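Local coordinates for nucleoprotein (Schmallenberg virus, PDB 4JNG), which encapsidates the viral genomic RNA, shielding it from nucleases and forming the helical nucleocapsid that serves as template for transcription and replication, at residues 35-40 against 101-106; 121-126 against 139-144. All blocks are in the same frame, centred on the assembly; numbering follows the deposited sequence.

Contact 1: 35-40 against 101-106; sequences LNFGVA and ARWIAD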
ATOM      1  N   LEU B  35      -3.817  36.732 -16.070  1.00  5.07           N
ATOM      2  CA  LEU B  35      -4.887  35.935 -15.476  1.00  5.00           C
ATOM      3  C   LEU B  35      -6.264  36.321 -15.999  1.00  5.00           C
ATOM      4  O   LEU B  35      -6.546  37.489 -16.246  1.00  5.11           O
ATOM      5  CB  LEU B  35      -4.872  36.065 -13.961  1.00  5.09           C
ATOM      6  CG  LEU B  35      -3.625  35.515 -13.289  1.00  5.33           C
ATOM      7  CD1 LEU B  35      -3.649  35.921 -11.833  1.00  5.83           C
ATOM      8  CD2 LEU B  35      -3.538  34.005 -13.452  1.00  5.14           C
ATOM      9  N   ASN B  36      -7.105  35.312 -16.172  1.00  5.00           N
ATOM     10  CA  ASN B  36      -8.530  35.500 -16.397  1.00  5.01           C
ATOM     11  C   ASN B  36      -9.241  34.279 -15.835  1.00  4.89           C
ATOM     12  O   ASN B  36      -8.588  33.312 -15.465  1.00  4.64           O
ATOM     13  CB  ASN B  36      -8.844  35.688 -17.884  1.00  5.25           C
ATOM     14  CG  ASN B  36      -8.387  34.522 -18.732  1.00  5.67           C
ATOM     15  OD1 ASN B  36      -8.964  33.437 -18.686  1.00  5.50           O
ATOM     16  ND2 ASN B  36      -7.347  34.745 -19.525  1.00  6.75           N
ATOM     17  N   PHE B  37     -10.567  34.313 -15.798  1.00  4.95           N
ATOM     18  CA  PHE B  37     -11.344  33.235 -15.198  1.00  4.96           C
ATOM     19  C   PHE B  37     -11.251  31.905 -15.944  1.00  5.08           C
ATOM     20  O   PHE B  37     -11.484  30.856 -15.351  1.00  5.61           O
ATOM     21  CB  PHE B  37     -12.814  33.642 -15.046  1.00  5.06           C
ATOM     22  CG  PHE B  37     -13.049  34.795 -14.102  1.00  5.28           C
ATOM     23  CD1 PHE B  37     -12.106  35.169 -13.155  1.00  5.58           C
ATOM     24  CD2 PHE B  37     -14.248  35.489 -14.142  1.00  5.57           C
ATOM     25  CE1 PHE B  37     -12.344  36.219 -12.288  1.00  6.25           C
ATOM     26  CE2 PHE B  37     -14.487  36.540 -13.276  1.00  6.19           C
ATOM     27  CZ  PHE B  37     -13.537  36.905 -12.348  1.00  6.70           C
ATOM     28  N   GLY B  38     -10.933  31.941 -17.235  1.00  5.12           N
ATOM     29  CA  GLY B  38     -10.703  30.710 -18.002  1.00  5.00           C
ATOM     30  C   GLY B  38      -9.440  30.010 -17.531  1.00  4.96           C
ATOM     31  O   GLY B  38      -9.385  28.780 -17.437  1.00  4.79           O
ATOM     32  N   VAL B  39      -8.413  30.802 -17.248  1.00  5.00           N
ATOM     33  CA  VAL B  39      -7.149  30.260 -16.776  1.00  5.20           C
ATOM     34  C   VAL B  39      -7.346  29.620 -15.402  1.00  5.07           C
ATOM     35  O   VAL B  39      -6.846  28.517 -15.156  1.00  5.58           O
ATOM     36  CB  VAL B  39      -6.051  31.345 -16.723  1.00  5.72           C
ATOM     37  CG1 VAL B  39      -4.793  30.811 -16.067  1.00  5.77           C
ATOM     38  CG2 VAL B  39      -5.739  31.839 -18.129  1.00  7.26           C
ATOM     39  N   ALA B  40      -8.084  30.289 -14.518  1.00  5.04           N
ATOM     40  CA  ALA B  40      -8.358  29.727 -13.190  1.00  5.11           C
ATOM     41  C   ALA B  40      -9.307  28.536 -13.297  1.00  5.46           C
ATOM     42  O   ALA B  40      -9.195  27.585 -12.529  1.00  5.83           O
ATOM     43  CB  ALA B  40      -8.925  30.779 -12.250  1.00  4.99           C
ATOM     44  N   ALA B 101      -7.301  31.496  -5.948  1.00  4.92           N
ATOM     45  CA  ALA B 101      -8.556  31.654  -5.201  1.00  4.89           C
ATOM     46  C   ALA B 101      -8.693  33.072  -4.645  1.00  4.78           C
ATOM     47  O   ALA B 101      -9.751  33.688  -4.752  1.00  4.56           O
ATOM     48  CB  ALA B 101      -8.645  30.637  -4.073  1.00  4.87           C
ATOM     49  N   ARG B 102      -7.613  33.575  -4.062  1.00  4.66           N
ATOM     50  CA  ARG B 102      -7.570  34.920  -3.526  1.00  4.87           C
ATOM     51  C   ARG B 102      -7.735  35.969  -4.631  1.00  4.85           C
ATOM     52  O   ARG B 102      -8.383  36.991  -4.426  1.00  4.61           O
ATOM     53  CB  ARG B 102      -6.254  35.134  -2.775  1.00  4.99           C
ATOM     54  CG  ARG B 102      -5.929  36.569  -2.408  1.00  5.22           C
ATOM     55  CD  ARG B 102      -6.800  37.105  -1.297  1.00  6.15           C
ATOM     56  NE  ARG B 102      -5.945  37.602  -0.227  1.00  7.99           N
ATOM     57  CZ  ARG B 102      -5.372  38.802  -0.193  1.00  9.02           C
ATOM     58  NH1 ARG B 102      -5.560  39.700  -1.159  1.00  8.56           N
ATOM     59  NH2 ARG B 102      -4.601  39.108   0.827  1.00 11.15           N
ATOM     60  N   TRP B 103      -7.131  35.719  -5.789  1.00  4.88           N
ATOM     61  CA  TRP B 103      -7.271  36.620  -6.928  1.00  4.87           C
ATOM     62  C   TRP B 103      -8.732  36.693  -7.378  1.00  4.86           C
ATOM     63  O   TRP B 103      -9.248  37.782  -7.605  1.00  4.76           O
ATOM     64  CB  TRP B 103      -6.357  36.200  -8.078  1.00  4.89           C
ATOM     65  CG  TRP B 103      -6.586  36.982  -9.331  1.00  4.84           C
ATOM     66  CD1 TRP B 103      -6.159  38.247  -9.596  1.00  4.90           C
ATOM     67  CD2 TRP B 103      -7.315  36.556 -10.480  1.00  4.87           C
ATOM     68  NE1 TRP B 103      -6.570  38.638 -10.848  1.00  4.89           N
ATOM     69  CE2 TRP B 103      -7.289  37.620 -11.412  1.00  4.93           C
ATOM     70  CE3 TRP B 103      -7.996  35.381 -10.814  1.00  4.86           C
ATOM     71  CZ2 TRP B 103      -7.910  37.539 -12.658  1.00  4.97           C
ATOM     72  CZ3 TRP B 103      -8.610  35.299 -12.051  1.00  4.92           C
ATOM     73  CH2 TRP B 103      -8.570  36.377 -12.958  1.00  4.96           C
ATOM     74  N   ILE B 104      -9.393  35.539  -7.465  1.00  4.88           N
ATOM     75  CA  ILE B 104     -10.797  35.486  -7.871  1.00  4.91           C
ATOM     76  C   ILE B 104     -11.649  36.291  -6.898  1.00  4.96           C
ATOM     77  O   ILE B 104     -12.490  37.098  -7.317  1.00  5.12           O
ATOM     78  CB  ILE B 104     -11.340  34.040  -7.951  1.00  4.89           C
ATOM     79  CG1 ILE B 104     -10.645  33.257  -9.071  1.00  4.88           C
ATOM     80  CG2 ILE B 104     -12.844  34.038  -8.219  1.00  4.89           C
ATOM     81  CD1 ILE B 104     -10.792  31.755  -8.941  1.00  4.88           C
ATOM     82  N   ALA B 105     -11.426  36.066  -5.604  1.00  4.93           N
ATOM     83  CA  ALA B 105     -12.174  36.750  -4.564  1.00  4.93           C
ATOM     84  C   ALA B 105     -11.934  38.258  -4.598  1.00  5.03           C
ATOM     85  O   ALA B 105     -12.886  39.041  -4.462  1.00  5.48           O
ATOM     86  CB  ALA B 105     -11.833  36.178  -3.196  1.00  4.94           C
ATOM     87  N   ASP B 106     -10.683  38.671  -4.807  1.00  4.97           N
ATOM     88  CA  ASP B 106     -10.367  40.095  -4.961  1.00  5.27           C
ATOM     89  C   ASP B 106     -11.060  40.724  -6.175  1.00  5.41           C
ATOM     90  O   ASP B 106     -11.455  41.888  -6.134  1.00  5.79           O
ATOM     91  CB  ASP B 106      -8.851  40.328  -5.043  1.00  5.63           C
ATOM     92  CG  ASP B 106      -8.160  40.131  -3.702  1.00  6.66           C
ATOM     93  OD1 ASP B 106      -8.853  40.196  -2.673  1.00  7.31           O
ATOM     94  OD2 ASP B 106      -6.927  39.903  -3.673  1.00  7.21           O
TER
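Trp103 reaches from helix 93-110 to the start of helix 37-45 and meets Leu35, Asn36 and Phe37 in turn. Its CB points toward 35-40, and CG stands anti to the backbone N (chi1 173°). All five atoms of the five-membered ring lie 4.0 to 4.1 Å from Leu35 CD1. Farther out, CE2 and CZ2 lie under Leu35 CB. This CB sits over one face of the six-membered ring, 3.8 Å from its centroid, in a CH-pi contact. The two side chains slide past each other in opposite directions. At the far rim, Trp103 CH2 comes 3.5 Å from Asn36 CA. Trp103 CZ3 approaches Phe37 CD1 at 3.7 Å, near the plane of the phenyl ring and at its edge. The planes of the two rings are turned 69° apart.

The indole thus packs against a helix N-terminus. Asn36 is the N-cap of helix 37-45. Its OD1 accepts from Val39 N at 3.1 Å, with the donor above the carbonyl plane, and more weakly from Gly38 N. Within the first turn of the helix, Ala40 CB touches Ile104 CD1 at 3.9 Å.

A salt bridge lies along helix 93-110, where Arg102 NH1 donates to Asp106 OD2 at 2.9 Å. The acceptor lies in the guanidinium plane and uses its syn lone pair. Arg102 also forms a salt bridge with Glu21, while Tyr24 and Ile28 of helix 20-31 touch Trp103.

Contact 2: 121-126 against 139-144; sequences QIVMPL and TMYLGF. With nucleotides of chain A.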
ATOM      1  N   GLN B 121     -18.199  30.436 -14.952  1.00  8.67           N
ATOM      2  CA  GLN B 121     -17.021  29.770 -15.525  1.00  8.23           C
ATOM      3  C   GLN B 121     -16.267  28.838 -14.566  1.00  7.56           C
ATOM      4  O   GLN B 121     -15.812  27.771 -14.978  1.00  7.09           O
ATOM      5  CB  GLN B 121     -16.030  30.809 -16.031  1.00  9.03           C
ATOM      6  CG  GLN B 121     -16.460  31.559 -17.268  1.00  8.90           C
ATOM      7  CD  GLN B 121     -15.467  32.643 -17.596  1.00  8.84           C
ATOM      8  OE1 GLN B 121     -15.560  33.759 -17.088  1.00  7.39           O
ATOM      9  NE2 GLN B 121     -14.485  32.311 -18.422  1.00  9.88           N
ATOM     10  N   ILE B 122     -16.133  29.238 -13.304  1.00  6.71           N
ATOM     11  CA  ILE B 122     -15.222  28.551 -12.365  1.00  5.75           C
ATOM     12  C   ILE B 122     -15.895  27.503 -11.477  1.00  5.89           C
ATOM     13  O   ILE B 122     -16.917  27.763 -10.831  1.00  5.92           O
ATOM     14  CB  ILE B 122     -14.459  29.572 -11.498  1.00  5.17           C
ATOM     15  CG1 ILE B 122     -13.628  30.484 -12.401  1.00  4.95           C
ATOM     16  CG2 ILE B 122     -13.550  28.875 -10.485  1.00  5.09           C
ATOM     17  CD1 ILE B 122     -13.129  31.731 -11.714  1.00  4.93           C
ATOM     18  N   VAL B 123     -15.274  26.324 -11.434  1.00  6.03           N
ATOM     19  CA  VAL B 123     -15.785  25.178 -10.709  1.00  6.17           C
ATOM     20  C   VAL B 123     -14.794  24.781  -9.615  1.00  6.29           C
ATOM     21  O   VAL B 123     -13.612  24.610  -9.878  1.00  6.48           O
ATOM     22  CB  VAL B 123     -16.008  23.996 -11.672  1.00  6.56           C
ATOM     23  CG1 VAL B 123     -16.702  22.858 -10.959  1.00  6.68           C
ATOM     24  CG2 VAL B 123     -16.848  24.436 -12.869  1.00  7.38           C
ATOM     25  N   MET B 124     -15.281  24.649  -8.389  1.00  6.90           N
ATOM     26  CA  MET B 124     -14.455  24.197  -7.262  1.00  8.38           C
ATOM     27  C   MET B 124     -14.928  22.800  -6.876  1.00  9.50           C
ATOM     28  O   MET B 124     -15.838  22.653  -6.058  1.00 10.81           O
ATOM     29  CB  MET B 124     -14.577  25.165  -6.080  1.00 10.23           C
ATOM     30  CG  MET B 124     -13.569  24.962  -4.947  1.00 13.91           C
ATOM     31  SD  MET B 124     -11.835  25.255  -5.379  1.00 19.58           S
ATOM     32  CE  MET B 124     -11.940  26.849  -6.195  1.00 16.19           C
ATOM     33  N   PRO B 125     -14.328  21.763  -7.484  1.00 10.35           N
ATOM     34  CA  PRO B 125     -14.653  20.405  -7.078  1.00 12.01           C
ATOM     35  C   PRO B 125     -13.991  20.086  -5.751  1.00 13.12           C
ATOM     36  O   PRO B 125     -12.841  19.671  -5.716  1.00 17.12           O
ATOM     37  CB  PRO B 125     -14.074  19.543  -8.206  1.00 12.06           C
ATOM     38  CG  PRO B 125     -13.450  20.468  -9.180  1.00 11.83           C
ATOM     39  CD  PRO B 125     -13.262  21.775  -8.491  1.00 10.30           C
ATOM     40  N   LEU B 126     -14.733  20.297  -4.676  1.00 11.98           N
ATOM     41  CA  LEU B 126     -14.235  20.180  -3.302  1.00 11.25           C
ATOM     42  C   LEU B 126     -15.285  20.858  -2.438  1.00 10.65           C
ATOM     43  O   LEU B 126     -15.672  20.353  -1.384  1.00 12.84           O
ATOM     44  CB  LEU B 126     -12.872  20.867  -3.114  1.00 11.44           C
ATOM     45  CG  LEU B 126     -11.632  19.980  -3.182  1.00 12.42           C
ATOM     46  CD1 LEU B 126     -10.445  20.697  -3.810  1.00 11.33           C
ATOM     47  CD2 LEU B 126     -11.275  19.482  -1.793  1.00 15.69           C
ATOM     48  N   THR B 139     -16.920  33.689  -0.686  1.00  7.06           N
ATOM     49  CA  THR B 139     -15.930  33.419   0.362  1.00  7.25           C
ATOM     50  C   THR B 139     -15.991  31.972   0.856  1.00  6.77           C
ATOM     51  O   THR B 139     -14.960  31.373   1.126  1.00  6.87           O
ATOM     52  CB  THR B 139     -16.036  34.382   1.571  1.00  8.86           C
ATOM     53  OG1 THR B 139     -17.216  34.099   2.330  1.00 10.15           O
ATOM     54  CG2 THR B 139     -16.051  35.826   1.123  1.00  9.67           C
ATOM     55  N   MET B 140     -17.193  31.410   0.956  1.00  7.11           N
ATOM     56  CA  MET B 140     -17.340  30.022   1.401  1.00  7.38           C
ATOM     57  C   MET B 140     -16.913  29.047   0.312  1.00  6.70           C
ATOM     58  O   MET B 140     -16.157  28.100   0.575  1.00  7.49           O
ATOM     59  CB  MET B 140     -18.784  29.725   1.816  1.00  9.33           C
ATOM     60  CG  MET B 140     -18.899  28.419   2.584  1.00 12.51           C
ATOM     61  SD  MET B 140     -20.530  28.075   3.259  1.00 17.18           S
ATOM     62  CE  MET B 140     -20.383  26.302   3.415  1.00 19.74           C
ATOM     63  N   TYR B 141     -17.403  29.293  -0.903  1.00  5.65           N
ATOM     64  CA  TYR B 141     -17.149  28.444  -2.062  1.00  5.12           C
ATOM     65  C   TYR B 141     -15.671  28.397  -2.436  1.00  4.92           C
ATOM     66  O   TYR B 141     -15.127  27.332  -2.705  1.00  4.71           O
ATOM     67  CB  TYR B 141     -17.967  28.941  -3.265  1.00  5.11           C
ATOM     68  CG  TYR B 141     -17.931  28.026  -4.467  1.00  5.00           C
ATOM     69  CD1 TYR B 141     -18.683  26.860  -4.499  1.00  4.98           C
ATOM     70  CD2 TYR B 141     -17.149  28.329  -5.580  1.00  5.03           C
ATOM     71  CE1 TYR B 141     -18.656  26.016  -5.594  1.00  4.99           C
ATOM     72  CE2 TYR B 141     -17.122  27.493  -6.686  1.00  5.07           C
ATOM     73  CZ  TYR B 141     -17.877  26.337  -6.685  1.00  5.12           C
ATOM     74  OH  TYR B 141     -17.847  25.500  -7.782  1.00  5.72           O
ATOM     75  N   LEU B 142     -15.030  29.558  -2.476  1.00  4.93           N
ATOM     76  CA  LEU B 142     -13.616  29.621  -2.813  1.00  4.95           C
ATOM     77  C   LEU B 142     -12.765  29.235  -1.614  1.00  5.06           C
ATOM     78  O   LEU B 142     -11.631  28.798  -1.781  1.00  5.13           O
ATOM     79  CB  LEU B 142     -13.229  31.015  -3.292  1.00  4.95           C
ATOM     80  CG  LEU B 142     -13.892  31.505  -4.576  1.00  4.91           C
ATOM     81  CD1 LEU B 142     -13.525  32.959  -4.779  1.00  4.92           C
ATOM     82  CD2 LEU B 142     -13.480  30.676  -5.784  1.00  4.94           C
ATOM     83  N   GLY B 143     -13.321  29.391  -0.416  1.00  5.26           N
ATOM     84  CA  GLY B 143     -12.665  28.946   0.818  1.00  5.50           C
ATOM     85  C   GLY B 143     -12.329  27.465   0.850  1.00  5.58           C
ATOM     86  O   GLY B 143     -11.500  27.034   1.656  1.00  6.82           O
ATOM     87  N   PHE B 144     -12.969  26.687  -0.018  1.00  5.31           N
ATOM     88  CA  PHE B 144     -12.679  25.260  -0.161  1.00  5.11           C
ATOM     89  C   PHE B 144     -11.389  24.972  -0.937  1.00  5.08           C
ATOM     90  O   PHE B 144     -10.912  23.834  -0.935  1.00  5.46           O
ATOM     91  CB  PHE B 144     -13.850  24.545  -0.855  1.00  5.32           C
ATOM     92  CG  PHE B 144     -14.946  24.112   0.080  1.00  6.15           C
ATOM     93  CD1 PHE B 144     -14.811  22.953   0.839  1.00  7.02           C
ATOM     94  CD2 PHE B 144     -16.119  24.846   0.192  1.00  6.72           C
ATOM     95  CE1 PHE B 144     -15.818  22.545   1.695  1.00  7.85           C
ATOM     96  CE2 PHE B 144     -17.129  24.441   1.051  1.00  7.99           C
ATOM     97  CZ  PHE B 144     -16.976  23.290   1.806  1.00  8.46           C
TER
ATOM     98  P     U A  29     -12.610  12.928  -3.593  1.00 23.25           P
ATOM     99  OP1   U A  29     -13.809  12.170  -4.033  1.00 21.71           O
ATOM    100  OP2   U A  29     -11.258  12.348  -3.799  1.00 20.77           O
ATOM    101  O5'   U A  29     -12.619  14.373  -4.260  1.00 21.85           O
ATOM    102  C5'   U A  29     -13.846  15.100  -4.455  1.00 19.23           C
ATOM    103  C4'   U A  29     -13.735  15.960  -5.689  1.00 16.89           C
ATOM    104  O4'   U A  29     -12.634  16.899  -5.515  1.00 15.26           O
ATOM    105  C3'   U A  29     -13.449  15.207  -6.987  1.00 16.29           C
ATOM    106  O3'   U A  29     -14.165  15.786  -8.076  1.00 19.69           O
ATOM    107  C2'   U A  29     -11.943  15.386  -7.149  1.00 14.26           C
ATOM    108  O2'   U A  29     -11.443  15.237  -8.461  1.00 14.11           O
ATOM    109  C1'   U A  29     -11.764  16.808  -6.623  1.00 15.00           C
ATOM    110  N1    U A  29     -10.399  17.139  -6.186  1.00 16.94           N
ATOM    111  C2    U A  29      -9.911  18.399  -6.483  1.00 18.11           C
ATOM    112  O2    U A  29     -10.569  19.244  -7.065  1.00 18.57           O
ATOM    113  N3    U A  29      -8.624  18.633  -6.067  1.00 18.55           N
ATOM    114  C4    U A  29      -7.791  17.760  -5.402  1.00 17.16           C
ATOM    115  O4    U A  29      -6.653  18.121  -5.096  1.00 16.24           O
ATOM    116  C5    U A  29      -8.362  16.476  -5.137  1.00 17.05           C
ATOM    117  C6    U A  29      -9.616  16.215  -5.527  1.00 16.55           C
ATOM    118  P     U A  30     -15.190  14.913  -8.963  1.00 21.63           P
ATOM    119  OP1   U A  30     -15.472  13.641  -8.251  1.00 23.04           O
ATOM    120  OP2   U A  30     -14.669  14.883 -10.355  1.00 22.83           O
ATOM    121  O5'   U A  30     -16.522  15.787  -8.932  1.00 20.61           O
ATOM    122  C5'   U A  30     -16.431  17.192  -8.672  1.00 18.85           C
ATOM    123  C4'   U A  30     -17.709  17.925  -9.010  1.00 19.92           C
ATOM    124  O4'   U A  30     -17.351  19.224  -9.564  1.00 20.20           O
ATOM    125  C3'   U A  30     -18.643  17.287 -10.036  1.00 19.64           C
ATOM    126  O3'   U A  30     -19.627  16.462  -9.412  1.00 19.47           O
ATOM    127  C2'   U A  30     -19.304  18.508 -10.665  1.00 18.32           C
ATOM    128  O2'   U A  30     -20.360  19.033  -9.889  1.00 16.94           O
ATOM    129  C1'   U A  30     -18.141  19.495 -10.705  1.00 17.91           C
ATOM    130  N1    U A  30     -17.300  19.365 -11.905  1.00 15.93           N
ATOM    131  C2    U A  30     -17.666  20.092 -13.022  1.00 14.72           C
ATOM    132  O2    U A  30     -18.634  20.832 -13.042  1.00 14.79           O
ATOM    133  N3    U A  30     -16.845  19.930 -14.109  1.00 14.30           N
ATOM    134  C4    U A  30     -15.728  19.129 -14.201  1.00 14.87           C
ATOM    135  O4    U A  30     -15.096  19.090 -15.257  1.00 17.69           O
ATOM    136  C5    U A  30     -15.421  18.400 -13.008  1.00 15.40           C
ATOM    137  C6    U A  30     -16.198  18.539 -11.928  1.00 15.96           C
ATOM    138  P     U A  28      -8.170  11.282  -1.084  1.00 24.81           P
ATOM    139  OP1   U A  28      -8.870   9.994  -1.315  1.00 30.77           O
ATOM    140  OP2   U A  28      -7.213  11.782  -2.102  1.00 24.58           O
ATOM    141  O5'   U A  28      -9.284  12.391  -0.817  1.00 19.95           O
ATOM    142  C5'   U A  28     -10.518  12.049  -0.157  1.00 19.14           C
ATOM    143  C4'   U A  28     -11.416  13.258  -0.047  1.00 19.36           C
ATOM    144  O4'   U A  28     -10.776  14.280   0.755  1.00 17.63           O
ATOM    145  C3'   U A  28     -11.738  13.955  -1.358  1.00 20.05           C
ATOM    146  O3'   U A  28     -12.778  13.269  -2.042  1.00 22.06           O
ATOM    147  C2'   U A  28     -12.108  15.364  -0.904  1.00 18.07           C
ATOM    148  O2'   U A  28     -13.471  15.531  -0.570  1.00 19.57           O
ATOM    149  C1'   U A  28     -11.187  15.561   0.306  1.00 15.43           C
ATOM    150  N1    U A  28      -9.985  16.348  -0.004  1.00 11.99           N
ATOM    151  C2    U A  28      -9.931  17.650   0.451  1.00 12.95           C
ATOM    152  O2    U A  28     -10.832  18.167   1.092  1.00 15.08           O
ATOM    153  N3    U A  28      -8.781  18.327   0.129  1.00 13.11           N
ATOM    154  C4    U A  28      -7.704  17.848  -0.585  1.00 12.41           C
ATOM    155  O4    U A  28      -6.739  18.584  -0.792  1.00 13.09           O
ATOM    156  C5    U A  28      -7.835  16.492  -1.022  1.00 11.97           C
ATOM    157  C6    U A  28      -8.946  15.807  -0.727  1.00 11.66           C
TER
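The CA atoms of Met124 and Leu142 lie 7.1 Å apart, and those of Leu126 and Phe144 come closer, at 6.2 Å. Residues 122-125 run on from helix 112-121 in an extended loop, and the backbone turns at Leu126. The other segment lies on helix 138-142, with Phe144 beyond it in a loop.

The backbone and a side chain join at Met124 N, which donates to Tyr141 OH at 2.8 Å. The bond is nearly straight, at 170°. Tyr141 has CG anti to its backbone N (chi1 -172°), and its phenol end comes nearer to the 121-126 loop than its CB direction suggests. Met124 CB lies 3.5 Å from Tyr141 CE2, oblique to the ring. The Met124 chain then bends at chi2 and chi3. Its CG passes Phe144 CB, and its CE meets Leu142 CD2 at 4.1 Å. Leu126 O approaches Phe144 CD1 at 3.5 Å, again oblique to the ring.

The 121-126 loop also borders the RNA. Val123 CG1 meets the base of U30 of chain A, and Pro125 CB packs on its ribose. Leu126 CD1 lies 3.6 Å from N3 of U29 of chain A, while its CD2 meets U28 of chain A. The Leu126 side chain is near Arg166, an RNA-binding residue.

Helix 37-45 touches Val123, Met124 and Pro125 through Arg41, Phe44 and Leu45, respectively. Helix 93-110 packs on Ile122 and Leu142, and helix 158-168 meets Phe144 through Ile162.

Contact 1 is partly buried, with Trp103 and Leu35 partly exposed, whereas contact 2 is a buried contact nearer the centre of the chain. Ile104 links them: its CD1 packs on Ile122 CD1, and its CG2 on Leu142 CD1. Phe37 also touches Gln121. Helices 37-45 and 93-110, which form contact 1, also pack on contact 2. Their chemistry differs. Contact 1 joins its segments by apolar and aromatic packing and lies about 10 Å, at the nearest atom, from the RNA. Contact 2 adds a hydrogen bond from backbone to phenol, and one edge of its loop meets the nucleotides directly. The 121-126 segment therefore joins helix packing to the RNA-binding surface.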